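Local coordinates for protein prolyl-tRNA synthetase (Naegleria fowleri, PDB 6UYH) that probably charges tRNA(Pro) with proline in an ATP-dependent reaction, as a class II aminoacyl-tRNA synthetase, and here holds halofuginone and an ATP analogue, at residues E20-W25 and T225-N230; S33-Y38 and V278-H283; E380-P385 and K395-K400. All coordinates share one frame; numbering follows the deposited sequence.

Contact 1 of 3, residues E20-W25 and T225-N230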
# COMPACT_ATOMS: atom_id res chain seq x y z
N GLU A 20 30.58 -4.45 -19.84
CA GLU A 20 30.91 -5.76 -20.41
C GLU A 20 29.66 -6.55 -20.80
O GLU A 20 29.59 -7.15 -21.88
CB GLU A 20 31.74 -6.59 -19.42
CG GLU A 20 33.21 -6.26 -19.40
CD GLU A 20 33.95 -6.96 -18.26
OE1 GLU A 20 33.29 -7.56 -17.38
OE2 GLU A 20 35.19 -6.89 -18.24
N ASN A 21 28.70 -6.63 -19.89
CA ASN A 21 27.49 -7.43 -20.10
C ASN A 21 26.42 -6.77 -19.24
O ASN A 21 26.37 -7.00 -18.02
CB ASN A 21 27.71 -8.89 -19.72
CG ASN A 21 26.50 -9.76 -20.02
OD1 ASN A 21 25.36 -9.32 -19.94
ND2 ASN A 21 26.76 -11.02 -20.37
N PHE A 22 25.60 -5.93 -19.86
CA PHE A 22 24.70 -5.08 -19.10
C PHE A 22 23.67 -5.90 -18.34
O PHE A 22 23.32 -5.56 -17.20
CB PHE A 22 24.02 -4.07 -20.04
CG PHE A 22 23.25 -2.98 -19.32
CD1 PHE A 22 23.83 -2.27 -18.29
CD2 PHE A 22 21.96 -2.66 -19.71
CE1 PHE A 22 23.12 -1.27 -17.62
CE2 PHE A 22 21.25 -1.66 -19.05
CZ PHE A 22 21.83 -0.96 -18.01
N SER A 23 23.17 -6.98 -18.94
CA SER A 23 22.12 -7.72 -18.26
C SER A 23 22.67 -8.53 -17.08
O SER A 23 22.02 -8.64 -16.04
CB SER A 23 21.38 -8.63 -19.26
OG SER A 23 22.28 -9.53 -19.87
N GLU A 24 23.89 -9.05 -17.21
CA GLU A 24 24.49 -9.77 -16.10
C GLU A 24 24.91 -8.81 -14.99
O GLU A 24 24.70 -9.11 -13.80
CB GLU A 24 25.68 -10.60 -16.59
CG GLU A 24 26.46 -11.32 -15.49
CD GLU A 24 25.63 -12.33 -14.69
OE1 GLU A 24 24.56 -12.76 -15.18
OE2 GLU A 24 26.07 -12.69 -13.57
N TRP A 25 25.48 -7.66 -15.35
CA TRP A 25 25.76 -6.61 -14.37
C TRP A 25 24.51 -6.24 -13.58
O TRP A 25 24.53 -6.15 -12.34
CB TRP A 25 26.31 -5.36 -15.07
CG TRP A 25 26.40 -4.16 -14.15
CD1 TRP A 25 27.45 -3.84 -13.32
CD2 TRP A 25 25.40 -3.15 -13.94
NE1 TRP A 25 27.16 -2.69 -12.62
CE2 TRP A 25 25.91 -2.25 -12.98
CE3 TRP A 25 24.13 -2.91 -14.49
CZ2 TRP A 25 25.19 -1.14 -12.54
CZ3 TRP A 25 23.41 -1.80 -14.05
CH2 TRP A 25 23.95 -0.93 -13.09
N THR A 225 12.82 8.61 -20.35
CA THR A 225 14.12 8.51 -19.69
C THR A 225 15.06 7.72 -20.59
O THR A 225 14.63 7.12 -21.59
CB THR A 225 14.02 7.83 -18.32
OG1 THR A 225 13.55 6.49 -18.48
CG2 THR A 225 13.04 8.59 -17.38
N PHE A 226 16.34 7.75 -20.26
CA PHE A 226 17.36 7.25 -21.18
C PHE A 226 18.41 6.42 -20.45
O PHE A 226 18.96 6.87 -19.44
CB PHE A 226 18.05 8.41 -21.90
CG PHE A 226 19.11 7.99 -22.86
CD1 PHE A 226 18.80 7.26 -24.01
CD2 PHE A 226 20.44 8.35 -22.65
CE1 PHE A 226 19.79 6.89 -24.92
CE2 PHE A 226 21.44 7.99 -23.58
CZ PHE A 226 21.10 7.26 -24.71
N ILE A 227 18.70 5.24 -20.99
CA ILE A 227 19.72 4.35 -20.43
C ILE A 227 20.95 4.47 -21.33
O ILE A 227 21.00 3.90 -22.42
CB ILE A 227 19.22 2.90 -20.34
CG1 ILE A 227 17.84 2.86 -19.65
CG2 ILE A 227 20.26 2.03 -19.58
CD1 ILE A 227 17.77 3.55 -18.28
N ALA A 228 21.97 5.18 -20.84
CA ALA A 228 23.15 5.46 -21.67
C ALA A 228 23.95 4.21 -22.02
O ALA A 228 24.56 4.16 -23.09
CB ALA A 228 24.06 6.47 -20.96
N THR A 229 23.98 3.21 -21.13
CA THR A 229 24.87 2.07 -21.36
C THR A 229 24.54 1.35 -22.67
O THR A 229 25.44 1.06 -23.47
CB THR A 229 24.81 1.09 -20.19
OG1 THR A 229 25.34 1.72 -19.02
CG2 THR A 229 25.66 -0.16 -20.49
N ASN A 230 23.26 1.08 -22.92
CA ASN A 230 22.89 0.44 -24.18
C ASN A 230 22.06 1.34 -25.08
O ASN A 230 21.51 0.87 -26.08
CB ASN A 230 22.15 -0.89 -23.92
CG ASN A 230 20.92 -0.73 -23.06
OD1 ASN A 230 20.57 0.37 -22.63
ND2 ASN A 230 20.25 -1.85 -22.80
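F22, in the first turn of helix 22-32, packs its ring against I227, T229 and N230, where strand 219-227 ends and turns toward strand 232-243. The ring tip is the buried part: F22 CZ meets I227 CG2 at 3.7 Å, the two side chains crossing at about a right angle, and M281 of helix 274-283, buried like I227, closes in on both residues. F22 reaches this spot because its CG lies anti to the backbone N (chi1 -170°). T229 and N230 form the partly exposed side. T229 CB stands over one ring face near its rim, and T229 CG2 makes an off-centre CH-pi contact, 4.0 Å from the centroid of the F22 ring. The amide of N230 comes in obliquely, with N230 ND2 3.6 Å from F22 CD2 and its plane turned 64° from the ring. Just before F22, N21 is the N-cap residue: N21 OD1 accepts from E24 N at 3.1 Å, the donor standing well above the carbonyl plane. With no hydrogen bond between the segments, their direct contact rests on van der Waals packing and a CH-pi contact, while N230 ND2 turns to Y513 and D464 outside both.

Contact 2 of 3, residues S33-Y38 and V278-H283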
# COMPACT_ATOMS: atom_id res chain seq x y z
N SER A 33 23.06 -6.19 -3.87
CA SER A 33 22.72 -5.05 -3.05
C SER A 33 21.58 -5.33 -2.09
O SER A 33 21.22 -4.43 -1.32
CB SER A 33 22.32 -3.87 -3.92
OG SER A 33 21.10 -4.15 -4.61
N GLU A 34 21.00 -6.54 -2.12
CA GLU A 34 19.81 -6.90 -1.35
C GLU A 34 18.59 -6.07 -1.75
O GLU A 34 17.68 -5.83 -0.94
CB GLU A 34 20.07 -6.80 0.17
CG GLU A 34 21.22 -7.70 0.62
CD GLU A 34 21.43 -7.74 2.13
OE1 GLU A 34 20.61 -7.16 2.87
OE2 GLU A 34 22.42 -8.35 2.56
N PHE A 35 18.51 -5.65 -3.01
CA PHE A 35 17.31 -4.98 -3.48
C PHE A 35 16.23 -5.98 -3.87
O PHE A 35 15.05 -5.81 -3.51
CB PHE A 35 17.63 -4.06 -4.67
CG PHE A 35 17.59 -2.59 -4.34
CD1 PHE A 35 16.84 -1.71 -5.13
CD2 PHE A 35 18.28 -2.10 -3.24
CE1 PHE A 35 16.78 -0.36 -4.81
CE2 PHE A 35 18.24 -0.75 -2.92
CZ PHE A 35 17.49 0.12 -3.72
N LEU A 36 16.60 -7.04 -4.57
CA LEU A 36 15.64 -7.87 -5.26
C LEU A 36 16.07 -9.33 -5.19
O LEU A 36 17.26 -9.63 -5.12
CB LEU A 36 15.50 -7.42 -6.73
CG LEU A 36 14.53 -8.15 -7.66
CD1 LEU A 36 13.97 -7.17 -8.70
CD2 LEU A 36 15.23 -9.31 -8.36
N ASP A 37 15.09 -10.23 -5.19
CA ASP A 37 15.39 -11.63 -5.44
C ASP A 37 14.48 -12.17 -6.52
O ASP A 37 13.38 -11.65 -6.75
CB ASP A 37 15.27 -12.48 -4.19
CG ASP A 37 16.48 -13.36 -3.99
OD1 ASP A 37 17.15 -13.69 -5.00
OD2 ASP A 37 16.78 -13.71 -2.83
N TYR A 38 14.97 -13.19 -7.22
CA TYR A 38 14.19 -13.91 -8.21
C TYR A 38 13.21 -14.87 -7.53
O TYR A 38 13.34 -15.22 -6.36
CB TYR A 38 15.12 -14.66 -9.16
CG TYR A 38 15.98 -13.70 -9.94
CD1 TYR A 38 15.44 -12.92 -10.94
CD2 TYR A 38 17.34 -13.56 -9.65
CE1 TYR A 38 16.21 -12.04 -11.66
CE2 TYR A 38 18.13 -12.67 -10.37
CZ TYR A 38 17.55 -11.91 -11.37
OH TYR A 38 18.31 -11.02 -12.11
N VAL A 278 14.84 2.18 -13.73
CA VAL A 278 15.50 3.31 -14.38
C VAL A 278 16.58 3.88 -13.46
O VAL A 278 17.72 4.10 -13.88
CB VAL A 278 14.47 4.38 -14.76
CG1 VAL A 278 15.19 5.60 -15.35
CG2 VAL A 278 13.50 3.82 -15.79
N MET A 279 16.23 4.09 -12.20
CA MET A 279 17.16 4.63 -11.21
C MET A 279 18.44 3.80 -11.17
O MET A 279 19.55 4.35 -11.20
CB MET A 279 16.49 4.64 -9.83
CG MET A 279 17.35 5.24 -8.72
SD MET A 279 16.63 4.88 -7.09
CE MET A 279 16.95 3.12 -6.92
N ILE A 280 18.30 2.48 -11.12
CA ILE A 280 19.45 1.60 -11.01
C ILE A 280 20.26 1.58 -12.31
O ILE A 280 21.49 1.67 -12.29
CB ILE A 280 19.00 0.19 -10.61
CG1 ILE A 280 18.34 0.23 -9.22
CG2 ILE A 280 20.17 -0.79 -10.68
CD1 ILE A 280 17.68 -1.08 -8.82
N MET A 281 19.58 1.45 -13.46
CA MET A 281 20.31 1.41 -14.72
C MET A 281 21.04 2.71 -15.00
O MET A 281 22.11 2.70 -15.62
CB MET A 281 19.36 1.09 -15.89
CG MET A 281 18.88 -0.35 -15.90
SD MET A 281 17.73 -0.63 -17.28
CE MET A 281 17.41 -2.38 -17.06
N VAL A 282 20.48 3.85 -14.57
CA VAL A 282 21.14 5.13 -14.81
C VAL A 282 22.34 5.30 -13.88
O VAL A 282 23.44 5.63 -14.33
CB VAL A 282 20.13 6.29 -14.66
CG1 VAL A 282 20.86 7.63 -14.69
CG2 VAL A 282 19.07 6.24 -15.77
N HIS A 283 22.16 5.04 -12.58
CA HIS A 283 23.16 5.45 -11.59
C HIS A 283 24.09 4.34 -11.10
O HIS A 283 25.15 4.66 -10.56
CB HIS A 283 22.48 6.04 -10.34
CG HIS A 283 21.69 7.27 -10.61
ND1 HIS A 283 22.22 8.38 -11.22
CD2 HIS A 283 20.41 7.59 -10.29
CE1 HIS A 283 21.29 9.32 -11.30
NE2 HIS A 283 20.19 8.86 -10.74
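F35, just after the Schellman motif at E34 that ends helix 22-32, packs onto M279 and I280 of helix 274-283. That helix follows the long strand 261-272, and with R274 in the ATP-analogue pocket the pair is consistent with motif 3 of the class II synthetase catalytic core. The first shell is wholly apolar. I280 CD1 lies 3.8 Å from F35 CD1, the two side chains sliding past each other in opposite directions, and M279 CE comes within 4.1 Å of F35 CE1. Both methyls approach the ring obliquely. The M279 and F35 side chains cross at about a right angle; M279 is extended as far as SD and then bends (chi3 72°), which brings the terminal methyl round to the phenyl.

Around this core, N50, C51 and V54 of helix 49-67 also touch F35, and V54 reaches M279 as well, so both helices contact the ring, with L291 adding a further apolar neighbour. Y26 of helix 22-32 packs on I280. The backbone of F35 is paired with R48, and D37 with I46, which ties the segment into the small antiparallel hairpin of strands 36-38 and 45-47. D37 OD2 bonds to W131 NE1 of the second subunit. The positive phi of E34 (63°) belongs to the Schellman motif; beside it S33 OG, hydrogen-bonded to V29 O, also takes a weak 3.4 Å bond from F35 N.

Contact 3 of 3, residues E380-P385 and K395-K400. With EDO (1,2-ethanediol), chain B; EDO (1,2-ethanediol), chain Q.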
# COMPACT_ATOMS: atom_id res chain seq x y z
N GLU A 380 34.96 10.54 -4.28
CA GLU A 380 35.85 11.55 -3.72
C GLU A 380 35.86 11.47 -2.20
O GLU A 380 34.82 11.28 -1.56
CB GLU A 380 35.43 12.95 -4.17
CG GLU A 380 36.38 14.03 -3.72
CD GLU A 380 35.80 15.42 -3.86
OE1 GLU A 380 34.63 15.55 -4.27
OE2 GLU A 380 36.53 16.40 -3.54
N LYS A 381 37.05 11.63 -1.62
CA LYS A 381 37.26 11.71 -0.18
C LYS A 381 37.75 13.10 0.19
O LYS A 381 38.58 13.68 -0.51
CB LYS A 381 38.30 10.68 0.29
CG LYS A 381 37.99 9.24 -0.09
CD LYS A 381 38.88 8.29 0.70
CE LYS A 381 38.67 6.84 0.28
NZ LYS A 381 39.04 5.87 1.35
N TRP A 382 37.24 13.64 1.30
CA TRP A 382 37.67 14.95 1.77
C TRP A 382 37.41 15.04 3.27
O TRP A 382 36.59 14.30 3.82
CB TRP A 382 36.95 16.08 1.02
CG TRP A 382 35.50 16.31 1.38
CD1 TRP A 382 35.00 17.35 2.12
CD2 TRP A 382 34.37 15.51 1.00
NE1 TRP A 382 33.63 17.23 2.23
CE2 TRP A 382 33.22 16.12 1.56
CE3 TRP A 382 34.21 14.34 0.25
CZ2 TRP A 382 31.94 15.59 1.38
CZ3 TRP A 382 32.94 13.82 0.08
CH2 TRP A 382 31.82 14.44 0.65
N THR A 383 38.14 15.93 3.94
CA THR A 383 37.96 16.12 5.37
C THR A 383 37.04 17.30 5.65
O THR A 383 37.02 18.29 4.92
CB THR A 383 39.30 16.32 6.08
OG1 THR A 383 39.92 17.52 5.61
CG2 THR A 383 40.22 15.14 5.82
N MET A 384 36.27 17.18 6.73
CA MET A 384 35.43 18.24 7.25
C MET A 384 35.83 18.56 8.68
O MET A 384 35.88 17.65 9.52
CB MET A 384 33.94 17.84 7.21
CG MET A 384 33.01 18.80 7.95
SD MET A 384 31.27 18.30 7.88
CE MET A 384 30.93 18.49 6.13
N PRO A 385 36.14 19.81 9.00
CA PRO A 385 36.39 20.17 10.41
C PRO A 385 35.13 19.95 11.23
O PRO A 385 34.01 20.24 10.77
CB PRO A 385 36.78 21.65 10.35
CG PRO A 385 37.12 21.92 8.91
CD PRO A 385 36.27 20.97 8.11
N LYS A 395 23.35 17.56 5.35
CA LYS A 395 22.28 17.64 4.36
C LYS A 395 22.75 18.37 3.10
O LYS A 395 22.39 18.00 1.97
CB LYS A 395 21.06 18.34 4.95
CG LYS A 395 20.32 17.52 5.98
CD LYS A 395 19.23 18.32 6.67
CE LYS A 395 18.54 17.49 7.75
NZ LYS A 395 17.54 18.27 8.53
N ALA A 396 23.55 19.42 3.28
CA ALA A 396 24.09 20.15 2.13
C ALA A 396 25.00 19.25 1.30
O ALA A 396 25.03 19.36 0.06
CB ALA A 396 24.85 21.39 2.62
N VAL A 397 25.76 18.37 1.95
CA VAL A 397 26.57 17.40 1.23
C VAL A 397 25.68 16.44 0.45
O VAL A 397 25.96 16.10 -0.71
CB VAL A 397 27.49 16.65 2.20
CG1 VAL A 397 28.19 15.50 1.50
CG2 VAL A 397 28.51 17.61 2.81
N LEU A 398 24.58 16.01 1.06
CA LEU A 398 23.67 15.08 0.39
C LEU A 398 22.97 15.73 -0.79
O LEU A 398 22.74 15.07 -1.81
CB LEU A 398 22.65 14.54 1.39
CG LEU A 398 23.22 13.66 2.50
CD1 LEU A 398 22.15 13.34 3.53
CD2 LEU A 398 23.79 12.37 1.92
N ASP A 399 22.64 17.02 -0.68
CA ASP A 399 22.04 17.72 -1.82
C ASP A 399 23.05 17.89 -2.94
O ASP A 399 22.69 17.81 -4.13
CB ASP A 399 21.49 19.07 -1.36
CG ASP A 399 20.29 18.93 -0.45
OD1 ASP A 399 19.54 17.94 -0.62
OD2 ASP A 399 20.09 19.79 0.42
N LYS A 400 24.32 18.13 -2.59
CA LYS A 400 25.36 18.23 -3.61
C LYS A 400 25.51 16.91 -4.37
O LYS A 400 25.67 16.91 -5.59
CB LYS A 400 26.69 18.63 -2.95
CG LYS A 400 27.76 19.11 -3.90
CD LYS A 400 29.07 19.42 -3.16
CE LYS A 400 29.86 20.52 -3.88
NZ LYS A 400 31.28 20.15 -4.15
C1 EDO B . 32.56 18.22 -1.04
O1 EDO B . 33.23 19.38 -1.55
C2 EDO B . 32.90 17.02 -1.90
O2 EDO B . 32.46 17.29 -3.24
C1 EDO Q . 18.60 15.02 1.11
O1 EDO Q . 17.96 16.12 0.46
C2 EDO Q . 19.29 15.54 2.37
O2 EDO Q . 18.38 16.36 3.11
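A 1,2-ethanediol molecule, probably from the crystallisation liquor, lays its two carbons over one face of the indole of W382, its hydroxyls tilted away, and joins the two segments through their charged side chains. Its C2 sits 3.4 Å above the centre of the W382 ring system. The diol's O2 donates to E380 OE1 at 3.0 Å. The same oxygen accepts from K400 NZ at 3.2 Å, and K400 NZ also makes a weak bond to the diol's O1. E380 OE1 and K400 NZ themselves stay 5.7 Å apart, so the diol bridges the two groups by hydrogen bonds in this crystal; R375 is a further hydrogen-bonding partner of bound ethanediol.

Beneath this polar layer the direct contact between the segments is made by V397. V397 CG1 points at the edge of the indole, in its plane, 3.8 Å from W382 CZ2, the side chains arriving from opposite directions. Its other methyl, V397 CG2, lies 4.2 Å from M384 CE, at the end of a side chain that runs straight to SD and turns only at the last torsion (chi3 -66°). The two branches of one valine are thus shared between W382 and M384, alternate residues on the same face of the strand. L357 of strand 357-361 packs on both W382 and V397 and continues the apolar layer.

On the helix's other flank D399 OD1 accepts from O1 of a second ethanediol at 2.6 Å and forms a salt bridge with R294. Strand 381-385 is the outermost strand of a mixed five-stranded sheet, and helix 391-415 packs across it, an alpha/beta layering characteristic of the anticodon-binding domain of class IIa synthetases.

From the N terminus, helix 22-32 opens contact 1 and the segment after it opens contact 2; their partners follow about 200 and 240 residues later, at the end of strand 219-227 and on helix 274-283. The two long loops cross, as contact 1 closes before contact 2 does. Their centres lie 12 Å apart and they touch, F22 CZ reaching M281 CG at 3.7 Å, so together they fasten the N-terminal region to the catalytic core. Contact 3 comes later in series, closing a short strand-to-helix connection within the anticodon-binding region; its nearest atoms are about 17 Å from contact 1 and about 10 Å from contact 2.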